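Local coordinates for protein putative oxidoreductase (Mycobacterium avium, PDB 3QHA) that probably catalyses NAD(P)-dependent oxidation of a hydroxy acid, as in its relatives of the 3-hydroxyisobutyrate and 6-phosphogluconate dehydrogenase families, at residues L73-V78 against P159-W164; T99-H104 against I124-A129; H250-G255 against G282-L287. All coordinates share one frame; numbering follows the deposited sequence.

Overall arrangement
Contacts 1 and 2 lie in the N-terminal Rossmann-type domain, their centres 9 Å apart. Strands 73-76 and 100-103 are neighbours in one sheet, joined by backbone bonds such as Ala102 N to Ile74 O at 2.8 Å and by a side-chain link, His75 ND1 to His104 NE2, at 2.7 Å. Both histidines lie close to, but not in contact with, a glycine-rich turn (Gly22, Gly24, Gly27) that probably serves the dinucleotide cofactor. Contact 3 joins two helices of the C-terminal domain, on the opposite side of the chain's centre. Its centre is about 40 Å from those of contacts 1 and 2, and its nearest atoms are about 30 Å and 26 Å from theirs.

Contact 1 (L73-V78 against P159-W164); sequences LIHITV and PAFKHW
Strand 73-76, which offers Leu73 and His75, is inclined at 43° to helix 159-164, which answers with Ala160, Phe161 and Trp164; the axes come no closer than 11.6 Å, so the gap is bridged by side chains and one water. This is a helix laid over the sheet of a Rossmann-type domain, and His75, Phe161 and Trp164 form an aromatic cluster between the two layers. Leu73 supplies the aliphatic part: its CD2 branch sits 3.8 Å from Ala160 CB and also meets the Phe161 ring at its edge, near CE1. The Leu73 and Phe161 side chains cross at about a right angle. The His75 ring slides past Phe161 in the opposite direction, and His75 CE1 approaches Phe161 CE1 to 3.8 Å. Those ring planes are tilted by 39°, which makes the pair oblique. Toward Trp164 the His75 ring is almost perpendicular, yet this pair too is oblique, neither stack nor edge-to-face, with CE1 of His75 at 3.9 Å from NE1 of Trp164. Trp164 CG lies between the backbone N and the carbonyl carbon (chi1 55°); Trp164 CZ2 stands 3.6 Å above the centre of one Phe161 face. His75 ND1 is hydrogen-bonded to His104 NE2 of the adjoining strand segment, and Thr145 and Val147 of strand 143-148 pack against Phe161. One water joins the two segments, lying in the indole plane: it accepts from Trp164 NE1 at 3.0 Å and is bonded to His75 NE2 at 2.8 Å.

Contact 2 (T99-H104 against I124-A129); sequences TVIAIH and IHIVDA
Thr99 O receives His125 N at 2.8 Å in a nearly straight bond (175° at the hydrogen), the first of five backbone bonds that pair strands 100-103 and 125-128 in parallel. The residues of the first strand use both their N-H and C=O toward the second only at every other position: Ile101 and Ile103 each give and accept, so that Ile101 N reaches His125 O at 2.7 Å and Ile103 N reaches Val127 O. The intervening residues add CA-H...O contacts, Val100 CA to His125 O among them. Beyond the strand end, His104 ND1 donates to Ala129 O at 2.8 Å; the acceptor lies in the imidazole plane, although the donor is tilted 31° from the carbonyl plane. His104 CG is anti to its own carbonyl carbon (chi1 -55°); the ring's ND1 edge comes to Ala129, whose CB is 3.7 Å from ND1. The far nitrogen, NE2, is bonded to His75, so both ring nitrogens are held.

Apolar contacts flank the backbone. Ile126 CD1 rests on Ile101 CB at 3.8 Å, and Ile124 CD1 lies against Thr99 CB at 3.7 Å with the two side chains parallel. Across the other face, Val100 CG1 meets Val127 CG2 at 4.1 Å. Asp128 turns its carboxylate away to Thr178 and Gly175. The pair is the strand part of a beta-alpha-beta crossover: its helix 109-119 packs through Leu115 and Leu119 on the face of Ile126, helix 151-164 lies on the face of Ala102 and Val127, and strand 73-76 adjoins strand 100-103.

Contact 3 (H250-G255 against G282-L287); sequences HTRGLG and GLAAGL
Leu287 N donates to Leu283 O at 2.8 Å, the shortest polar bond inside the two segments, and this bond ties together the two leucines, both directed at helix 245-268. The contact is helix-to-helix packing in the helical C-terminal domain of a 6-phosphogluconate dehydrogenase-like fold; no hydrogen bond crosses between the segments. The nearest CA atoms, those of Arg252 and Ala284, are 5.8 Å apart. Arg252 extends its aliphatic part over Ala284: CG is anti to the backbone N (chi1 -178°), and the methylenes CG and CD lie at 3.9 Å and 3.6 Å from Ala284 CB. A bend at chi3 (80°) then turns NE aside, and the guanidinium NH1 is bonded to Val289 O just past the second segment. Its charged end is thus anchored beyond the apolar contact made by its stem.

Leu287 CD1 fits beside the first helix, touching the Arg252 backbone at N, 4.0 Å away; the Leu287 and Thr251 side chains cross at about a right angle, CD1 meeting CG2. Phe189, Ala193 and Cys196 of the second subunit pack on Thr251, Leu283 and Leu287 respectively, so the contact forms part of the subunit interface. One turn along from Thr251, Gly255 has no side chain on the side facing Leu283, and Leu283 CD2 can therefore approach the glycine backbone, coming to 4.0 Å from Gly255 CA.

Contact 1 (L73-V78 against P159-W164)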
loop_
_atom_site.group_PDB
_atom_site.type_symbol
_atom_site.label_atom_id
_atom_site.label_comp_id
_atom_site.label_asym_id
_atom_site.label_seq_id
_atom_site.Cartn_x
_atom_site.Cartn_y
_atom_site.Cartn_z
ATOM N N LEU B 73 4.289 -2.483 -34.319
ATOM C CA LEU B 73 4.627 -2.285 -32.910
ATOM C C LEU B 73 4.799 -3.642 -32.243
ATOM O O LEU B 73 3.837 -4.396 -32.100
ATOM C CB LEU B 73 3.536 -1.471 -32.208
ATOM C CG LEU B 73 3.649 -1.271 -30.691
ATOM C CD1 LEU B 73 4.976 -0.630 -30.299
ATOM C CD2 LEU B 73 2.484 -0.437 -30.189
ATOM N N ILE B 74 6.028 -3.936 -31.835
ATOM C CA ILE B 74 6.397 -5.263 -31.354
ATOM C C ILE B 74 6.689 -5.211 -29.864
ATOM O O ILE B 74 7.603 -4.512 -29.432
ATOM C CB ILE B 74 7.649 -5.788 -32.086
ATOM C CG1 ILE B 74 7.391 -5.875 -33.591
ATOM C CG2 ILE B 74 8.059 -7.152 -31.540
ATOM C CD1 ILE B 74 8.651 -6.004 -34.410
ATOM N N HIS B 75 5.914 -5.963 -29.089
ATOM C CA HIS B 75 6.051 -5.995 -27.639
ATOM C C HIS B 75 6.922 -7.174 -27.208
ATOM O O HIS B 75 6.771 -8.285 -27.728
ATOM C CB HIS B 75 4.674 -6.120 -26.991
ATOM C CG HIS B 75 3.753 -4.980 -27.296
ATOM N ND1 HIS B 75 3.739 -3.817 -26.558
ATOM C CD2 HIS B 75 2.801 -4.832 -28.248
ATOM C CE1 HIS B 75 2.825 -2.997 -27.047
ATOM N NE2 HIS B 75 2.242 -3.589 -28.074
ATOM N N ILE B 76 7.825 -6.935 -26.258
ATOM C CA ILE B 76 8.719 -7.982 -25.757
ATOM C C ILE B 76 8.643 -8.093 -24.233
ATOM O O ILE B 76 8.915 -7.128 -23.517
ATOM C CB ILE B 76 10.184 -7.713 -26.164
ATOM C CG1 ILE B 76 10.337 -7.740 -27.687
ATOM C CG2 ILE B 76 11.122 -8.747 -25.535
ATOM C CD1 ILE B 76 11.696 -7.269 -28.158
ATOM N N THR B 77 8.268 -9.278 -23.754
ATOM C CA THR B 77 8.278 -9.603 -22.330
ATOM C C THR B 77 8.929 -10.968 -22.146
ATOM O O THR B 77 8.285 -11.997 -22.347
ATOM C CB THR B 77 6.849 -9.641 -21.742
ATOM O OG1 THR B 77 6.204 -8.383 -21.961
ATOM C CG2 THR B 77 6.883 -9.937 -20.244
ATOM N N VAL B 78 10.209 -10.968 -21.776
ATOM C CA VAL B 78 10.972 -12.208 -21.583
ATOM C C VAL B 78 11.724 -12.169 -20.242
ATOM O O VAL B 78 11.501 -11.268 -19.434
ATOM C CB VAL B 78 11.926 -12.472 -22.779
ATOM C CG1 VAL B 78 11.120 -12.772 -24.037
ATOM C CG2 VAL B 78 12.861 -11.288 -23.001
ATOM N N PRO B 159 -2.138 5.598 -28.480
ATOM C CA PRO B 159 -3.453 4.968 -28.640
ATOM C C PRO B 159 -3.428 3.447 -28.463
ATOM O O PRO B 159 -4.353 2.884 -27.879
ATOM C CB PRO B 159 -3.847 5.345 -30.072
ATOM C CG PRO B 159 -3.155 6.636 -30.312
ATOM C CD PRO B 159 -1.832 6.503 -29.605
ATOM N N ALA B 160 -2.374 2.799 -28.953
ATOM C CA ALA B 160 -2.208 1.355 -28.802
ATOM C C ALA B 160 -2.036 0.968 -27.331
ATOM O O ALA B 160 -2.670 0.026 -26.850
ATOM C CB ALA B 160 -1.012 0.871 -29.620
ATOM N N PHE B 161 -1.177 1.705 -26.630
ATOM C CA PHE B 161 -0.920 1.476 -25.206
ATOM C C PHE B 161 -2.171 1.685 -24.359
ATOM O O PHE B 161 -2.424 0.925 -23.423
ATOM C CB PHE B 161 0.200 2.398 -24.706
ATOM C CG PHE B 161 1.594 1.896 -24.999
ATOM C CD1 PHE B 161 1.875 1.154 -26.143
ATOM C CD2 PHE B 161 2.637 2.201 -24.136
ATOM C CE1 PHE B 161 3.166 0.706 -26.402
ATOM C CE2 PHE B 161 3.926 1.758 -24.391
ATOM C CZ PHE B 161 4.190 1.008 -25.525
ATOM N N LYS B 162 -2.952 2.710 -24.694
ATOM C CA LYS B 162 -4.191 3.022 -23.971
ATOM C C LYS B 162 -5.204 1.869 -23.976
ATOM O O LYS B 162 -6.048 1.781 -23.085
ATOM C CB LYS B 162 -4.846 4.282 -24.549
ATOM N N HIS B 163 -5.115 0.993 -24.973
ATOM C CA HIS B 163 -6.003 -0.165 -25.078
ATOM C C HIS B 163 -5.778 -1.192 -23.964
ATOM O O HIS B 163 -6.735 -1.799 -23.480
ATOM C CB HIS B 163 -5.836 -0.837 -26.446
ATOM C CG HIS B 163 -6.521 -2.161 -26.559
ATOM N ND1 HIS B 163 -7.893 -2.290 -26.598
ATOM C CD2 HIS B 163 -6.023 -3.418 -26.639
ATOM C CE1 HIS B 163 -8.211 -3.568 -26.700
ATOM N NE2 HIS B 163 -7.094 -4.274 -26.728
ATOM N N TRP B 164 -4.520 -1.389 -23.568
ATOM C CA TRP B 164 -4.173 -2.386 -22.544
ATOM C C TRP B 164 -3.645 -1.779 -21.239
ATOM O O TRP B 164 -3.426 -2.502 -20.260
ATOM C CB TRP B 164 -3.165 -3.404 -23.094
ATOM C CG TRP B 164 -1.908 -2.805 -23.658
ATOM C CD1 TRP B 164 -1.647 -2.545 -24.973
ATOM C CD2 TRP B 164 -0.741 -2.399 -22.930
ATOM N NE1 TRP B 164 -0.392 -2.003 -25.110
ATOM C CE2 TRP B 164 0.186 -1.902 -23.871
ATOM C CE3 TRP B 164 -0.389 -2.402 -21.573
ATOM C CZ2 TRP B 164 1.439 -1.408 -23.502
ATOM C CZ3 TRP B 164 0.863 -1.914 -21.207
ATOM C CH2 TRP B 164 1.761 -1.425 -22.170
HETATM O O HOH W 1 -0.067 -2.021 -28.072
#

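Contact 2 (T99-H104 against I124-A129)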
loop_
_atom_site.group_PDB
_atom_site.type_symbol
_atom_site.label_atom_id
_atom_site.label_comp_id
_atom_site.label_asym_id
_atom_site.label_seq_id
_atom_site.Cartn_x
_atom_site.Cartn_y
_atom_site.Cartn_z
ATOM N N THR B 99 9.591 0.795 -37.561
ATOM C CA THR B 99 9.060 -0.152 -36.576
ATOM C C THR B 99 9.398 0.288 -35.154
ATOM O O THR B 99 10.483 0.816 -34.905
ATOM C CB THR B 99 9.635 -1.571 -36.792
ATOM O OG1 THR B 99 9.274 -2.047 -38.095
ATOM C CG2 THR B 99 9.107 -2.542 -35.740
ATOM N N VAL B 100 8.464 0.067 -34.229
ATOM C CA VAL B 100 8.694 0.337 -32.812
ATOM C C VAL B 100 8.776 -0.972 -32.031
ATOM O O VAL B 100 7.961 -1.873 -32.228
ATOM C CB VAL B 100 7.575 1.203 -32.203
ATOM C CG1 VAL B 100 7.904 1.555 -30.755
ATOM C CG2 VAL B 100 7.364 2.471 -33.027
ATOM N N ILE B 101 9.767 -1.067 -31.149
ATOM C CA ILE B 101 9.908 -2.208 -30.254
ATOM C C ILE B 101 9.728 -1.728 -28.820
ATOM O O ILE B 101 10.466 -0.852 -28.363
ATOM C CB ILE B 101 11.287 -2.876 -30.399
ATOM C CG1 ILE B 101 11.510 -3.318 -31.848
ATOM C CG2 ILE B 101 11.400 -4.071 -29.455
ATOM C CD1 ILE B 101 12.794 -4.093 -32.067
ATOM N N ALA B 102 8.744 -2.296 -28.124
ATOM C CA ALA B 102 8.451 -1.945 -26.735
ATOM C C ALA B 102 8.875 -3.067 -25.790
ATOM O O ALA B 102 8.370 -4.183 -25.886
ATOM C CB ALA B 102 6.968 -1.651 -26.568
ATOM N N ILE B 103 9.788 -2.761 -24.871
ATOM C CA ILE B 103 10.285 -3.743 -23.904
ATOM C C ILE B 103 9.581 -3.574 -22.554
ATOM O O ILE B 103 9.652 -2.511 -21.937
ATOM C CB ILE B 103 11.805 -3.611 -23.704
ATOM C CG1 ILE B 103 12.533 -3.671 -25.052
ATOM C CG2 ILE B 103 12.319 -4.716 -22.790
ATOM C CD1 ILE B 103 13.995 -3.286 -24.972
ATOM N N HIS B 104 8.907 -4.631 -22.101
ATOM C CA HIS B 104 8.102 -4.583 -20.876
ATOM C C HIS B 104 8.710 -5.327 -19.686
ATOM O O HIS B 104 8.310 -5.096 -18.545
ATOM C CB HIS B 104 6.714 -5.153 -21.146
ATOM C CG HIS B 104 5.995 -4.483 -22.274
ATOM N ND1 HIS B 104 5.603 -3.162 -22.226
ATOM C CD2 HIS B 104 5.588 -4.952 -23.475
ATOM C CE1 HIS B 104 4.991 -2.846 -23.353
ATOM N NE2 HIS B 104 4.969 -3.915 -24.127
ATOM N N ILE B 124 14.831 1.858 -36.586
ATOM C CA ILE B 124 13.961 1.092 -35.696
ATOM C C ILE B 124 13.976 1.777 -34.340
ATOM O O ILE B 124 15.040 2.111 -33.815
ATOM C CB ILE B 124 14.410 -0.379 -35.524
ATOM C CG1 ILE B 124 14.485 -1.094 -36.875
ATOM C CG2 ILE B 124 13.455 -1.127 -34.601
ATOM C CD1 ILE B 124 13.224 -1.002 -37.703
ATOM N N HIS B 125 12.788 1.975 -33.781
ATOM C CA HIS B 125 12.623 2.719 -32.543
ATOM C C HIS B 125 12.500 1.777 -31.344
ATOM O O HIS B 125 11.734 0.811 -31.382
ATOM C CB HIS B 125 11.388 3.613 -32.644
ATOM C CG HIS B 125 11.461 4.616 -33.753
ATOM N ND1 HIS B 125 12.286 5.719 -33.702
ATOM C CD2 HIS B 125 10.813 4.686 -34.940
ATOM C CE1 HIS B 125 12.144 6.424 -34.810
ATOM N NE2 HIS B 125 11.255 5.820 -35.577
ATOM N N ILE B 126 13.268 2.062 -30.293
ATOM C CA ILE B 126 13.194 1.323 -29.034
ATOM C C ILE B 126 12.466 2.151 -27.983
ATOM O O ILE B 126 12.673 3.363 -27.876
ATOM C CB ILE B 126 14.596 0.975 -28.486
ATOM C CG1 ILE B 126 15.201 -0.205 -29.251
ATOM C CG2 ILE B 126 14.529 0.631 -26.995
ATOM C CD1 ILE B 126 14.545 -1.543 -28.946
ATOM N N VAL B 127 11.617 1.475 -27.215
ATOM C CA VAL B 127 10.912 2.066 -26.091
ATOM C C VAL B 127 10.996 1.106 -24.897
ATOM O O VAL B 127 10.708 -0.084 -25.041
ATOM C CB VAL B 127 9.433 2.307 -26.454
ATOM C CG1 VAL B 127 8.584 2.482 -25.200
ATOM C CG2 VAL B 127 9.299 3.513 -27.386
ATOM N N ASP B 128 11.408 1.607 -23.734
ATOM C CA ASP B 128 11.305 0.818 -22.503
ATOM C C ASP B 128 10.004 1.194 -21.811
ATOM O O ASP B 128 9.785 2.356 -21.464
ATOM C CB ASP B 128 12.521 0.977 -21.572
ATOM C CG ASP B 128 12.850 2.419 -21.251
ATOM O OD1 ASP B 128 12.610 3.296 -22.105
ATOM O OD2 ASP B 128 13.372 2.675 -20.145
ATOM N N ALA B 129 9.134 0.203 -21.646
ATOM C CA ALA B 129 7.787 0.419 -21.144
ATOM C C ALA B 129 7.442 -0.631 -20.097
ATOM O O ALA B 129 6.504 -1.409 -20.285
ATOM C CB ALA B 129 6.783 0.373 -22.299
#

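Contact 3 (H250-G255 against G282-L287)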
loop_
_atom_site.group_PDB
_atom_site.type_symbol
_atom_site.label_atom_id
_atom_site.label_comp_id
_atom_site.label_asym_id
_atom_site.label_seq_id
_atom_site.Cartn_x
_atom_site.Cartn_y
_atom_site.Cartn_z
ATOM N N HIS B 250 0.822 16.893 11.024
ATOM C CA HIS B 250 -0.072 15.966 11.731
ATOM C C HIS B 250 0.356 14.508 11.494
ATOM O O HIS B 250 0.418 13.715 12.434
ATOM C CB HIS B 250 -1.523 16.222 11.280
ATOM C CG HIS B 250 -2.547 15.336 11.924
ATOM N ND1 HIS B 250 -2.839 15.380 13.271
ATOM C CD2 HIS B 250 -3.386 14.417 11.389
ATOM C CE1 HIS B 250 -3.796 14.509 13.542
ATOM N NE2 HIS B 250 -4.146 13.911 12.416
ATOM N N THR B 251 0.677 14.171 10.246
ATOM C CA THR B 251 1.176 12.833 9.902
ATOM C C THR B 251 2.521 12.509 10.576
ATOM O O THR B 251 2.746 11.376 11.010
ATOM C CB THR B 251 1.298 12.655 8.371
ATOM O OG1 THR B 251 -0.004 12.736 7.776
ATOM C CG2 THR B 251 1.929 11.307 8.019
ATOM N N ARG B 252 3.409 13.498 10.665
ATOM C CA ARG B 252 4.669 13.331 11.397
ATOM C C ARG B 252 4.416 13.017 12.871
ATOM O O ARG B 252 5.071 12.149 13.446
ATOM C CB ARG B 252 5.531 14.588 11.294
ATOM C CG ARG B 252 6.883 14.467 11.981
ATOM C CD ARG B 252 7.587 15.801 12.037
ATOM N NE ARG B 252 7.086 16.647 13.118
ATOM C CZ ARG B 252 7.546 17.865 13.393
ATOM N NH1 ARG B 252 8.524 18.399 12.665
ATOM N NH2 ARG B 252 7.028 18.557 14.403
ATOM N N GLY B 253 3.476 13.739 13.478
ATOM C CA GLY B 253 3.120 13.533 14.878
ATOM C C GLY B 253 2.565 12.142 15.128
ATOM O O GLY B 253 3.035 11.432 16.018
ATOM N N LEU B 254 1.568 11.752 14.337
ATOM C CA LEU B 254 0.989 10.407 14.421
ATOM C C LEU B 254 2.043 9.323 14.203
ATOM O O LEU B 254 2.092 8.336 14.943
ATOM C CB LEU B 254 -0.121 10.220 13.381
ATOM C CG LEU B 254 -1.426 11.003 13.532
ATOM C CD1 LEU B 254 -2.359 10.649 12.375
ATOM C CD2 LEU B 254 -2.106 10.729 14.873
ATOM N N GLY B 255 2.873 9.512 13.182
ATOM C CA GLY B 255 3.866 8.513 12.788
ATOM C C GLY B 255 4.928 8.271 13.838
ATOM O O GLY B 255 5.220 7.130 14.184
ATOM N N GLY B 282 14.025 8.925 10.288
ATOM C CA GLY B 282 14.040 9.668 9.021
ATOM C C GLY B 282 12.707 10.179 8.497
ATOM O O GLY B 282 12.682 10.958 7.537
ATOM N N LEU B 283 11.602 9.758 9.112
ATOM C CA LEU B 283 10.270 10.083 8.599
ATOM C C LEU B 283 10.059 11.581 8.443
ATOM O O LEU B 283 9.656 12.047 7.375
ATOM C CB LEU B 283 9.178 9.527 9.514
ATOM C CG LEU B 283 7.746 9.756 9.033
ATOM C CD1 LEU B 283 7.485 8.984 7.734
ATOM C CD2 LEU B 283 6.761 9.354 10.121
ATOM N N ALA B 284 10.320 12.319 9.520
ATOM C CA ALA B 284 10.129 13.768 9.545
ATOM C C ALA B 284 10.831 14.444 8.368
ATOM O O ALA B 284 10.229 15.256 7.665
ATOM C CB ALA B 284 10.627 14.345 10.865
ATOM N N ALA B 285 12.096 14.090 8.156
ATOM C CA ALA B 285 12.887 14.639 7.052
ATOM C C ALA B 285 12.327 14.223 5.697
ATOM O O ALA B 285 12.228 15.040 4.782
ATOM C CB ALA B 285 14.344 14.206 7.173
ATOM N N GLY B 286 11.964 12.949 5.574
ATOM C CA GLY B 286 11.370 12.430 4.342
ATOM C C GLY B 286 10.092 13.158 3.954
ATOM O O GLY B 286 9.878 13.449 2.784
ATOM N N LEU B 287 9.252 13.458 4.944
ATOM C CA LEU B 287 8.009 14.209 4.722
ATOM C C LEU B 287 8.217 15.699 4.407
ATOM O O LEU B 287 7.259 16.401 4.073
ATOM C CB LEU B 287 7.098 14.092 5.948
ATOM C CG LEU B 287 6.518 12.708 6.255
ATOM C CD1 LEU B 287 5.859 12.709 7.624
ATOM C CD2 LEU B 287 5.528 12.277 5.183
#